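Local coordinates for protein histone-lysine N-methyltransferase family member SUVH9 (Arabidopsis thaliana, PDB 4NJ5) that plays a role in gene silencing and may bind methylated DNA and recruit RNA polymerase V to chromatin in RNA-directed DNA methylation, at residues S101-L106 with T140-Q145; P116-V121 with N161-R166; G149-H154 with F211-Y216. All coordinates share one frame; numbering follows the deposited sequence.

Interaction 1: S101-L106 with T140-Q145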
ATOM      1  N   SER A 101       4.161 -18.090  15.469  1.00 24.19           N
ATOM      2  CA  SER A 101       5.104 -19.179  15.258  1.00 27.84           C
ATOM      3  C   SER A 101       5.791 -19.028  13.912  1.00 25.63           C
ATOM      4  O   SER A 101       5.203 -18.516  12.961  1.00 22.90           O
ATOM      5  CB  SER A 101       4.389 -20.529  15.322  1.00 33.35           C
ATOM      6  OG  SER A 101       3.644 -20.655  16.518  1.00 38.37           O
ATOM      7  N   GLY A 102       7.037 -19.477  13.835  1.00 21.79           N
ATOM      8  CA  GLY A 102       7.781 -19.416  12.593  1.00 28.85           C
ATOM      9  C   GLY A 102       7.274 -20.426  11.582  1.00 25.29           C
ATOM     10  O   GLY A 102       7.106 -20.111  10.405  1.00 23.04           O
ATOM     11  N   ILE A 103       7.019 -21.645  12.045  1.00 25.82           N
ATOM     12  CA  ILE A 103       6.608 -22.721  11.155  1.00 24.61           C
ATOM     13  C   ILE A 103       5.102 -22.944  11.176  1.00 25.36           C
ATOM     14  O   ILE A 103       4.511 -23.153  12.236  1.00 28.49           O
ATOM     15  CB  ILE A 103       7.288 -24.049  11.535  1.00 27.94           C
ATOM     16  CG1 ILE A 103       8.807 -23.876  11.593  1.00 22.36           C
ATOM     17  CG2 ILE A 103       6.888 -25.154  10.558  1.00 22.96           C
ATOM     18  CD1 ILE A 103       9.498 -24.918  12.442  1.00 23.30           C
ATOM     19  N   ASP A 104       4.487 -22.901   9.999  1.00 24.20           N
ATOM     20  CA  ASP A 104       3.116 -23.367   9.852  1.00 26.96           C
ATOM     21  C   ASP A 104       3.130 -24.709   9.115  1.00 30.04           C
ATOM     22  O   ASP A 104       3.949 -24.925   8.213  1.00 30.96           O
ATOM     23  CB  ASP A 104       2.268 -22.342   9.102  1.00 26.19           C
ATOM     24  CG  ASP A 104       0.790 -22.678   9.136  1.00 30.34           C
ATOM     25  OD1 ASP A 104       0.395 -23.494   9.995  1.00 30.73           O
ATOM     26  OD2 ASP A 104       0.022 -22.126   8.317  1.00 32.78           O
ATOM     27  N   PHE A 105       2.236 -25.614   9.499  1.00 31.74           N
ATOM     28  CA  PHE A 105       2.245 -26.949   8.908  1.00 36.89           C
ATOM     29  C   PHE A 105       0.866 -27.601   8.786  1.00 40.39           C
ATOM     30  O   PHE A 105      -0.090 -27.211   9.454  1.00 41.09           O
ATOM     31  CB  PHE A 105       3.204 -27.871   9.665  1.00 32.50           C
ATOM     32  CG  PHE A 105       2.896 -28.002  11.128  1.00 37.65           C
ATOM     33  CD1 PHE A 105       2.091 -29.029  11.586  1.00 44.74           C
ATOM     34  CD2 PHE A 105       3.412 -27.101  12.045  1.00 39.72           C
ATOM     35  CE1 PHE A 105       1.805 -29.157  12.931  1.00 47.26           C
ATOM     36  CE2 PHE A 105       3.126 -27.222  13.394  1.00 43.92           C
ATOM     37  CZ  PHE A 105       2.323 -28.251  13.836  1.00 46.24           C
ATOM     38  N   LEU A 106       0.730 -28.558   7.904  1.00 40.20           N
ATOM     39  CA  LEU A 106      -0.536 -29.200   7.647  1.00 44.79           C
ATOM     40  C   LEU A 106      -0.467 -30.666   8.034  1.00 49.66           C
ATOM     41  O   LEU A 106       0.321 -31.393   7.534  1.00 51.40           O
ATOM     42  CB  LEU A 106      -0.799 -29.029   6.151  1.00 44.88           C
ATOM     43  CG  LEU A 106      -1.895 -29.741   5.430  1.00 44.97           C
ATOM     44  CD1 LEU A 106      -3.193 -29.154   5.870  1.00 43.19           C
ATOM     45  CD2 LEU A 106      -1.722 -29.616   3.956  1.00 44.28           C
ATOM     46  N   THR A 140      16.379 -21.904  11.697  1.00 24.05           N
ATOM     47  CA  THR A 140      16.388 -22.598  12.977  1.00 24.70           C
ATOM     48  C   THR A 140      14.982 -23.030  13.383  1.00 24.27           C
ATOM     49  O   THR A 140      14.035 -22.250  13.289  1.00 23.62           O
ATOM     50  CB  THR A 140      16.979 -21.717  14.090  1.00 25.54           C
ATOM     51  OG1 THR A 140      18.280 -21.264  13.699  1.00 26.52           O
ATOM     52  CG2 THR A 140      17.090 -22.505  15.384  1.00 26.52           C
ATOM     53  N   GLY A 141      14.854 -24.275  13.834  1.00 22.39           N
ATOM     54  CA  GLY A 141      13.583 -24.802  14.303  1.00 22.36           C
ATOM     55  C   GLY A 141      13.050 -24.068  15.519  1.00 24.09           C
ATOM     56  O   GLY A 141      13.741 -23.231  16.101  1.00 23.49           O
ATOM     57  N   GLN A 142      11.822 -24.389  15.913  1.00 26.37           N
ATOM     58  CA  GLN A 142      11.156 -23.668  16.995  1.00 27.89           C
ATOM     59  C   GLN A 142      10.932 -24.536  18.235  1.00 24.90           C
ATOM     60  O   GLN A 142      11.358 -25.689  18.289  1.00 22.48           O
ATOM     61  CB  GLN A 142       9.817 -23.103  16.509  1.00 32.10           C
ATOM     62  CG  GLN A 142       8.765 -24.170  16.226  1.00 37.88           C
ATOM     63  CD  GLN A 142       7.565 -23.629  15.467  1.00 39.59           C
ATOM     64  OE1 GLN A 142       7.612 -22.533  14.910  1.00 36.24           O
ATOM     65  NE2 GLN A 142       6.485 -24.402  15.440  1.00 42.38           N
ATOM     66  N   GLY A 143      10.265 -23.961  19.231  1.00 22.21           N
ATOM     67  CA  GLY A 143       9.902 -24.686  20.433  1.00 18.24           C
ATOM     68  C   GLY A 143      10.927 -24.585  21.545  1.00 21.54           C
ATOM     69  O   GLY A 143      12.115 -24.360  21.296  1.00 17.49           O
ATOM     70  N   GLY A 144      10.457 -24.752  22.779  1.00 21.19           N
ATOM     71  CA  GLY A 144      11.324 -24.767  23.942  1.00 20.07           C
ATOM     72  C   GLY A 144      11.988 -23.440  24.268  1.00 25.46           C
ATOM     73  O   GLY A 144      13.084 -23.407  24.827  1.00 25.30           O
ATOM     74  N   GLN A 145      11.322 -22.342  23.930  1.00 38.42           N
ATOM     75  CA  GLN A 145      11.872 -21.017  24.192  1.00 40.64           C
ATOM     76  C   GLN A 145      11.081 -20.298  25.278  1.00 41.61           C
ATOM     77  O   GLN A 145      10.008 -20.753  25.673  1.00 45.40           O
ATOM     78  CB  GLN A 145      11.894 -20.198  22.903  1.00 31.16           C
ATOM     79  CG  GLN A 145      12.681 -20.870  21.793  1.00 34.42           C
ATOM     80  CD  GLN A 145      12.670 -20.087  20.496  1.00 33.24           C
ATOM     81  OE1 GLN A 145      11.798 -19.250  20.265  1.00 33.70           O
ATOM     82  NE2 GLN A 145      13.648 -20.357  19.639  1.00 30.29           N
TER
HETATM   83  O   HOH W   1       3.376 -23.945  14.430  1.00 38.86           O
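Q142 OE1 reaches from the loop to the backbone of the strand. It accepts a hydrogen bond from I103 N at 3.1 Å, and the bond is nearly straight, with an angle of 167° at the hydrogen. The donor stands above the plane of the amide carbonyl, 36° out of it. G102 N also lies close, 3.3 Å from Q142 OE1. The methylene CB of S101 comes to 3.8 Å from Q142 OE1. CG of Q142 sits between the backbone N and the carbonyl carbon (chi1 69°). Beyond CG the extended chain takes the amide across to I103.

The contact belongs to the SRA (YDG) domain. It ties the loop after strand 136-140 to the start of strand 103-106. Within the sheet, strand 103-106 pairs antiparallel with strand 117-124. The backbone of Q142 is held as well, since its N donates to N161 OD1 on helix 159-169.

The side chain of I103 packs obliquely against the same amide. Its CD1 lies 3.8 Å from Q142 CD and 3.9 Å from Q142 CG. CB of I103 is 3.7 Å from Q142 OE1. A water links the other branch of the amide to the strand. It donates to I103 O at 2.6 Å and accepts a weak bond from Q142 NE2 at 3.3 Å.

Interaction 2: P116-V121 with N161-R166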
ATOM      1  N   PRO A 116       2.539 -34.910   8.975  1.00 41.22           N
ATOM      2  CA  PRO A 116       2.554 -33.446   8.933  1.00 38.45           C
ATOM      3  C   PRO A 116       3.714 -32.913   8.098  1.00 33.76           C
ATOM      4  O   PRO A 116       4.831 -33.417   8.193  1.00 32.10           O
ATOM      5  CB  PRO A 116       2.726 -33.056  10.406  1.00 37.68           C
ATOM      6  CG  PRO A 116       3.337 -34.255  11.051  1.00 39.06           C
ATOM      7  CD  PRO A 116       2.738 -35.425  10.339  1.00 41.85           C
ATOM      8  N   ILE A 117       3.429 -31.910   7.275  1.00 30.98           N
ATOM      9  CA  ILE A 117       4.440 -31.276   6.440  1.00 33.77           C
ATOM     10  C   ILE A 117       4.361 -29.760   6.563  1.00 27.89           C
ATOM     11  O   ILE A 117       3.278 -29.185   6.582  1.00 27.74           O
ATOM     12  CB  ILE A 117       4.297 -31.689   4.961  1.00 34.25           C
ATOM     13  CG1 ILE A 117       2.838 -31.584   4.509  1.00 33.75           C
ATOM     14  CG2 ILE A 117       4.802 -33.109   4.756  1.00 32.57           C
ATOM     15  CD1 ILE A 117       2.638 -31.796   3.021  1.00 32.78           C
ATOM     16  N   ALA A 118       5.518 -29.117   6.661  1.00 26.68           N
ATOM     17  CA  ALA A 118       5.575 -27.670   6.794  1.00 25.13           C
ATOM     18  C   ALA A 118       5.209 -27.018   5.468  1.00 24.85           C
ATOM     19  O   ALA A 118       5.693 -27.434   4.419  1.00 25.46           O
ATOM     20  CB  ALA A 118       6.958 -27.241   7.230  1.00 24.33           C
ATOM     21  N   THR A 119       4.354 -26.000   5.511  1.00 24.12           N
ATOM     22  CA  THR A 119       3.907 -25.352   4.281  1.00 28.14           C
ATOM     23  C   THR A 119       4.333 -23.891   4.195  1.00 28.89           C
ATOM     24  O   THR A 119       4.260 -23.276   3.126  1.00 26.80           O
ATOM     25  CB  THR A 119       2.377 -25.416   4.126  1.00 28.01           C
ATOM     26  OG1 THR A 119       1.758 -24.772   5.245  1.00 24.01           O
ATOM     27  CG2 THR A 119       1.908 -26.861   4.045  1.00 31.05           C
ATOM     28  N   SER A 120       4.776 -23.335   5.317  1.00 26.81           N
ATOM     29  CA  SER A 120       5.110 -21.922   5.353  1.00 28.17           C
ATOM     30  C   SER A 120       6.018 -21.567   6.522  1.00 28.89           C
ATOM     31  O   SER A 120       5.822 -22.046   7.642  1.00 29.62           O
ATOM     32  CB  SER A 120       3.829 -21.089   5.420  1.00 26.23           C
ATOM     33  OG  SER A 120       4.062 -19.770   4.965  1.00 29.73           O
ATOM     34  N   VAL A 121       7.007 -20.720   6.255  1.00 19.86           N
ATOM     35  CA  VAL A 121       7.892 -20.234   7.307  1.00 21.26           C
ATOM     36  C   VAL A 121       7.988 -18.716   7.312  1.00 19.16           C
ATOM     37  O   VAL A 121       7.886 -18.068   6.272  1.00 18.95           O
ATOM     38  CB  VAL A 121       9.314 -20.829   7.196  1.00 20.15           C
ATOM     39  CG1 VAL A 121       9.292 -22.324   7.486  1.00 20.81           C
ATOM     40  CG2 VAL A 121       9.901 -20.552   5.825  1.00 20.28           C
ATOM     41  N   ASN A 161       9.056 -28.736  13.781  1.00 17.96           N
ATOM     42  CA  ASN A 161      10.364 -29.262  13.404  1.00 18.32           C
ATOM     43  C   ASN A 161      10.261 -30.556  12.598  1.00 20.74           C
ATOM     44  O   ASN A 161      10.879 -30.696  11.530  1.00 20.22           O
ATOM     45  CB  ASN A 161      11.226 -29.475  14.650  1.00 17.83           C
ATOM     46  CG  ASN A 161      11.456 -28.188  15.425  1.00 17.94           C
ATOM     47  OD1 ASN A 161      11.307 -27.095  14.887  1.00 22.03           O
ATOM     48  ND2 ASN A 161      11.822 -28.315  16.695  1.00 22.13           N
ATOM     49  N   LEU A 162       9.470 -31.496  13.113  1.00 34.40           N
ATOM     50  CA  LEU A 162       9.218 -32.755  12.422  1.00 31.46           C
ATOM     51  C   LEU A 162       8.587 -32.474  11.068  1.00 31.07           C
ATOM     52  O   LEU A 162       8.910 -33.125  10.078  1.00 36.82           O
ATOM     53  CB  LEU A 162       8.303 -33.659  13.252  1.00 22.41           C
ATOM     54  CG  LEU A 162       7.961 -35.040  12.676  1.00 24.38           C
ATOM     55  CD1 LEU A 162       9.218 -35.844  12.389  1.00 24.46           C
ATOM     56  CD2 LEU A 162       7.041 -35.807  13.615  1.00 25.38           C
ATOM     57  N   ALA A 163       7.696 -31.488  11.028  1.00 21.24           N
ATOM     58  CA  ALA A 163       7.032 -31.114   9.785  1.00 21.81           C
ATOM     59  C   ALA A 163       8.033 -30.591   8.756  1.00 21.23           C
ATOM     60  O   ALA A 163       7.924 -30.893   7.569  1.00 22.22           O
ATOM     61  CB  ALA A 163       5.954 -30.087  10.053  1.00 28.10           C
ATOM     62  N   MET A 164       9.003 -29.807   9.218  1.00 20.41           N
ATOM     63  CA  MET A 164      10.077 -29.315   8.360  1.00 21.88           C
ATOM     64  C   MET A 164      10.855 -30.496   7.791  1.00 24.95           C
ATOM     65  O   MET A 164      11.087 -30.574   6.581  1.00 26.98           O
ATOM     66  CB  MET A 164      11.025 -28.396   9.143  1.00 21.75           C
ATOM     67  CG  MET A 164      10.423 -27.065   9.569  1.00 21.87           C
ATOM     68  SD  MET A 164      10.082 -25.954   8.186  1.00 28.60           S
ATOM     69  CE  MET A 164      11.739 -25.464   7.710  1.00 24.98           C
ATOM     70  N   GLU A 165      11.250 -31.411   8.675  1.00 25.31           N
ATOM     71  CA  GLU A 165      11.957 -32.626   8.278  1.00 28.20           C
ATOM     72  C   GLU A 165      11.207 -33.387   7.186  1.00 29.03           C
ATOM     73  O   GLU A 165      11.776 -33.779   6.166  1.00 25.05           O
ATOM     74  CB  GLU A 165      12.179 -33.512   9.509  1.00 47.03           C
ATOM     75  CG  GLU A 165      12.194 -35.007   9.235  1.00 52.48           C
ATOM     76  CD  GLU A 165      13.448 -35.462   8.520  1.00 59.89           C
ATOM     77  OE1 GLU A 165      14.492 -34.788   8.651  1.00 59.02           O
ATOM     78  OE2 GLU A 165      13.388 -36.500   7.832  1.00 66.26           O
ATOM     79  N   ARG A 166       9.916 -33.577   7.411  1.00 31.00           N
ATOM     80  CA  ARG A 166       9.076 -34.298   6.476  1.00 32.01           C
ATOM     81  C   ARG A 166       8.962 -33.570   5.139  1.00 33.40           C
ATOM     82  O   ARG A 166       8.954 -34.201   4.080  1.00 31.58           O
ATOM     83  CB  ARG A 166       7.688 -34.520   7.077  1.00 34.52           C
ATOM     84  CG  ARG A 166       7.418 -35.961   7.459  1.00 41.19           C
ATOM     85  CD  ARG A 166       8.496 -36.521   8.378  1.00 42.91           C
ATOM     86  NE  ARG A 166       8.598 -37.971   8.248  1.00 52.17           N
ATOM     87  CZ  ARG A 166       9.500 -38.591   7.493  1.00 58.43           C
ATOM     88  NH1 ARG A 166      10.397 -37.886   6.816  1.00 56.29           N
ATOM     89  NH2 ARG A 166       9.514 -39.915   7.425  1.00 62.94           N
TER
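The peptide carbonyl of A163 has A118 N above its flat face, 71° out of the carbonyl plane. A118 N donates to A163 O at 3.1 Å. This bond joins a strand to a helix in the SRA domain: helix 159-169 lies across strand 117-124 of the mixed sheet. The axes of strand 117-121 and helix 161-166 run at 92° to each other and approach to 5.5 Å.

The small side chains of A118 and A163 are consistent with this close approach. I117 and A163 have the nearest CA atoms, 4.2 Å apart. CB of A118 and CB of A163 are 4.1 Å apart. Just before the strand, P116 O receives a CA-H...O contact from A163 CA at 3.6 Å. CB of R166 also touches P116 O and CG2 of I117; the side chains of I117 and R166 cross at about a right angle. The guanidinium of R166 turns away to a salt bridge with E115 and a cation-pi contact with Y169.

M164 starts off pointing away from the strand. Its chain bends at chi2 (-68°) and again at chi3, and the thioether comes back to the sheet. SD then touches two side chains of the strand: A118 CB at 3.5 Å and V121 CG1 at 3.8 Å.

Interaction 3: G149-H154 with F211-Y216; sequences GRQAEH and FGVFKY
The first residues of strand 212-220, in the SRA domain, are covered here by the loop that leads to helix 159-169. The ring of F211 lies against the loop backbone. E153 N stands over the ring centre, 3.8 Å above its plane. A152 C is on the same face, nearer the rim, and A152 O is 3.3 Å from F211 CZ. An edge of F211 is turned toward the face of H154 in an offset edge-to-face pair, with centroids 5.8 Å apart and planes at 65°.

G212 N donates to H154 ND1 at 3.0 Å and lies 16° out of the imidazole plane. Accepting there is consistent with a neutral ring protonated on NE2. With CG beside its own backbone N (chi1 -54°), the H154 ring sits with ND1 facing G212 N. Within the loop, Q151 NE2 donates to E153 O at 2.9 Å, nearly along the C=O axis. CG of Q151 packs on F211 CB at 3.9 Å.

An alanine at F211 would probably leave the 152-153 peptide without its ring cover and the H154 face without its aromatic edge.

This is a loop of the SRA domain folded over the start of a strand of its mixed sheet.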
ATOM      1  N   GLY A 149      11.576 -15.494  23.209  1.00 31.03           N
ATOM      2  CA  GLY A 149      12.099 -16.334  22.147  1.00 29.13           C
ATOM      3  C   GLY A 149      13.482 -16.902  22.411  1.00 27.30           C
ATOM      4  O   GLY A 149      14.086 -17.501  21.524  1.00 25.04           O
ATOM      5  N   ARG A 150      13.988 -16.717  23.626  1.00 23.19           N
ATOM      6  CA  ARG A 150      15.313 -17.217  23.973  1.00 22.33           C
ATOM      7  C   ARG A 150      15.265 -18.717  24.249  1.00 23.41           C
ATOM      8  O   ARG A 150      14.413 -19.186  25.007  1.00 26.11           O
ATOM      9  CB  ARG A 150      15.863 -16.476  25.190  1.00 22.32           C
ATOM     10  CG  ARG A 150      15.787 -14.962  25.073  1.00 22.93           C
ATOM     11  CD  ARG A 150      16.482 -14.274  26.240  1.00 24.92           C
ATOM     12  NE  ARG A 150      15.914 -14.665  27.525  1.00 25.97           N
ATOM     13  CZ  ARG A 150      16.290 -14.160  28.694  1.00 27.97           C
ATOM     14  NH1 ARG A 150      17.238 -13.232  28.747  1.00 29.17           N
ATOM     15  NH2 ARG A 150      15.713 -14.578  29.812  1.00 30.37           N
ATOM     16  N   GLN A 151      16.177 -19.463  23.628  1.00 21.09           N
ATOM     17  CA  GLN A 151      16.245 -20.905  23.827  1.00 21.00           C
ATOM     18  C   GLN A 151      16.455 -21.217  25.306  1.00 22.58           C
ATOM     19  O   GLN A 151      17.370 -20.686  25.936  1.00 22.77           O
ATOM     20  CB  GLN A 151      17.368 -21.516  22.987  1.00 25.85           C
ATOM     21  CG  GLN A 151      17.134 -22.973  22.612  1.00 26.45           C
ATOM     22  CD  GLN A 151      15.862 -23.163  21.806  1.00 28.42           C
ATOM     23  OE1 GLN A 151      15.613 -22.443  20.838  1.00 30.79           O
ATOM     24  NE2 GLN A 151      15.042 -24.129  22.208  1.00 28.84           N
ATOM     25  N   ALA A 152      15.591 -22.061  25.862  1.00 21.26           N
ATOM     26  CA  ALA A 152      15.633 -22.352  27.293  1.00 26.81           C
ATOM     27  C   ALA A 152      15.687 -23.849  27.593  1.00 27.63           C
ATOM     28  O   ALA A 152      15.971 -24.251  28.717  1.00 31.39           O
ATOM     29  CB  ALA A 152      14.454 -21.703  27.999  1.00 23.45           C
ATOM     30  N   GLU A 153      15.410 -24.667  26.584  1.00 32.40           N
ATOM     31  CA  GLU A 153      15.545 -26.114  26.705  1.00 32.35           C
ATOM     32  C   GLU A 153      15.836 -26.721  25.336  1.00 28.66           C
ATOM     33  O   GLU A 153      15.721 -26.041  24.317  1.00 27.14           O
ATOM     34  CB  GLU A 153      14.284 -26.738  27.314  1.00 38.54           C
ATOM     35  CG  GLU A 153      13.021 -26.521  26.499  1.00 41.93           C
ATOM     36  CD  GLU A 153      11.777 -27.053  27.188  1.00 47.70           C
ATOM     37  OE1 GLU A 153      11.713 -28.272  27.454  1.00 49.53           O
ATOM     38  OE2 GLU A 153      10.863 -26.248  27.465  1.00 50.09           O
ATOM     39  N   HIS A 154      16.224 -27.994  25.319  1.00 21.07           N
ATOM     40  CA  HIS A 154      16.525 -28.688  24.071  1.00 23.02           C
ATOM     41  C   HIS A 154      15.300 -28.746  23.167  1.00 23.81           C
ATOM     42  O   HIS A 154      14.190 -29.017  23.627  1.00 27.42           O
ATOM     43  CB  HIS A 154      17.015 -30.112  24.345  1.00 20.99           C
ATOM     44  CG  HIS A 154      18.172 -30.188  25.287  1.00 25.73           C
ATOM     45  ND1 HIS A 154      19.327 -29.444  25.115  1.00 21.83           N
ATOM     46  CD2 HIS A 154      18.372 -30.920  26.407  1.00 22.97           C
ATOM     47  CE1 HIS A 154      20.171 -29.714  26.086  1.00 22.88           C
ATOM     48  NE2 HIS A 154      19.618 -30.612  26.887  1.00 23.55           N
ATOM     49  N   PHE A 211      21.858 -25.811  24.465  1.00 22.26           N
ATOM     50  CA  PHE A 211      20.617 -26.508  24.151  1.00 21.34           C
ATOM     51  C   PHE A 211      20.643 -27.036  22.724  1.00 20.50           C
ATOM     52  O   PHE A 211      21.210 -26.410  21.830  1.00 20.31           O
ATOM     53  CB  PHE A 211      19.409 -25.589  24.358  1.00 21.03           C
ATOM     54  CG  PHE A 211      19.327 -24.999  25.739  1.00 22.97           C
ATOM     55  CD1 PHE A 211      19.096 -25.807  26.840  1.00 26.99           C
ATOM     56  CD2 PHE A 211      19.480 -23.637  25.935  1.00 25.77           C
ATOM     57  CE1 PHE A 211      19.022 -25.268  28.114  1.00 31.79           C
ATOM     58  CE2 PHE A 211      19.407 -23.089  27.204  1.00 27.39           C
ATOM     59  CZ  PHE A 211      19.177 -23.906  28.295  1.00 29.65           C
ATOM     60  N   GLY A 212      20.036 -28.200  22.516  1.00 23.58           N
ATOM     61  CA  GLY A 212      19.941 -28.768  21.187  1.00 19.71           C
ATOM     62  C   GLY A 212      18.867 -28.071  20.375  1.00 19.06           C
ATOM     63  O   GLY A 212      17.766 -27.830  20.866  1.00 18.59           O
ATOM     64  N   VAL A 213      19.199 -27.725  19.136  1.00 19.09           N
ATOM     65  CA  VAL A 213      18.240 -27.141  18.207  1.00 19.49           C
ATOM     66  C   VAL A 213      18.322 -27.873  16.869  1.00 22.37           C
ATOM     67  O   VAL A 213      19.285 -28.597  16.604  1.00 22.58           O
ATOM     68  CB  VAL A 213      18.512 -25.641  17.970  1.00 23.66           C
ATOM     69  CG1 VAL A 213      18.569 -24.882  19.297  1.00 20.63           C
ATOM     70  CG2 VAL A 213      19.803 -25.452  17.186  1.00 26.41           C
ATOM     71  N   PHE A 214      17.309 -27.691  16.030  1.00 17.35           N
ATOM     72  CA  PHE A 214      17.341 -28.265  14.693  1.00 19.78           C
ATOM     73  C   PHE A 214      17.495 -27.172  13.632  1.00 22.10           C
ATOM     74  O   PHE A 214      16.892 -26.104  13.730  1.00 18.17           O
ATOM     75  CB  PHE A 214      16.092 -29.114  14.432  1.00 24.12           C
ATOM     76  CG  PHE A 214      15.962 -30.301  15.349  1.00 23.44           C
ATOM     77  CD1 PHE A 214      15.210 -30.218  16.509  1.00 24.64           C
ATOM     78  CD2 PHE A 214      16.598 -31.497  15.053  1.00 22.18           C
ATOM     79  CE1 PHE A 214      15.088 -31.311  17.356  1.00 22.67           C
ATOM     80  CE2 PHE A 214      16.481 -32.592  15.896  1.00 22.82           C
ATOM     81  CZ  PHE A 214      15.723 -32.497  17.048  1.00 22.93           C
ATOM     82  N   LYS A 215      18.317 -27.446  12.624  1.00 22.71           N
ATOM     83  CA  LYS A 215      18.552 -26.492  11.548  1.00 21.81           C
ATOM     84  C   LYS A 215      18.207 -27.074  10.178  1.00 23.41           C
ATOM     85  O   LYS A 215      18.422 -28.258   9.916  1.00 23.29           O
ATOM     86  CB  LYS A 215      20.000 -26.001  11.577  1.00 31.94           C
ATOM     87  CG  LYS A 215      20.221 -24.807  12.493  1.00 39.58           C
ATOM     88  CD  LYS A 215      21.700 -24.511  12.687  1.00 43.88           C
ATOM     89  CE  LYS A 215      21.899 -23.133  13.287  1.00 42.24           C
ATOM     90  NZ  LYS A 215      20.829 -22.821  14.270  1.00 40.62           N
ATOM     91  N   TYR A 216      17.668 -26.227   9.309  1.00 23.87           N
ATOM     92  CA  TYR A 216      17.218 -26.655   7.995  1.00 26.63           C
ATOM     93  C   TYR A 216      17.708 -25.672   6.943  1.00 31.51           C
ATOM     94  O   TYR A 216      17.605 -24.459   7.118  1.00 32.68           O
ATOM     95  CB  TYR A 216      15.690 -26.741   7.958  1.00 25.12           C
ATOM     96  CG  TYR A 216      15.084 -27.494   9.122  1.00 27.87           C
ATOM     97  CD1 TYR A 216      14.833 -28.857   9.041  1.00 32.51           C
ATOM     98  CD2 TYR A 216      14.762 -26.839  10.304  1.00 27.34           C
ATOM     99  CE1 TYR A 216      14.277 -29.546  10.104  1.00 30.79           C
ATOM    100  CE2 TYR A 216      14.209 -27.520  11.371  1.00 25.54           C
ATOM    101  CZ  TYR A 216      13.967 -28.870  11.264  1.00 27.22           C
ATOM    102  OH  TYR A 216      13.415 -29.547  12.326  1.00 30.62           O
TER

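How the interactions relate
All three contacts lie in the SRA domain and reach one mixed sheet. They lie away from the zinc cluster of the pre-SET region. Interactions 1 and 2 have centres about 9 Å apart and share a strand pair: D104 N meets S120 O at 2.8 Å and D104 O meets T119 N at 2.9 Å. T119 and S120 both face D104, a classic beta bulge. Interactions 1 and 3 have centres about 10 Å apart and use two parts of one loop. G141 N lies 2.7 Å from F214 O, a probable hydrogen bond. Interactions 2 and 3 are further apart, about 16 Å between centres. Y216 OH connects them by a probable hydrogen bond to N161 O.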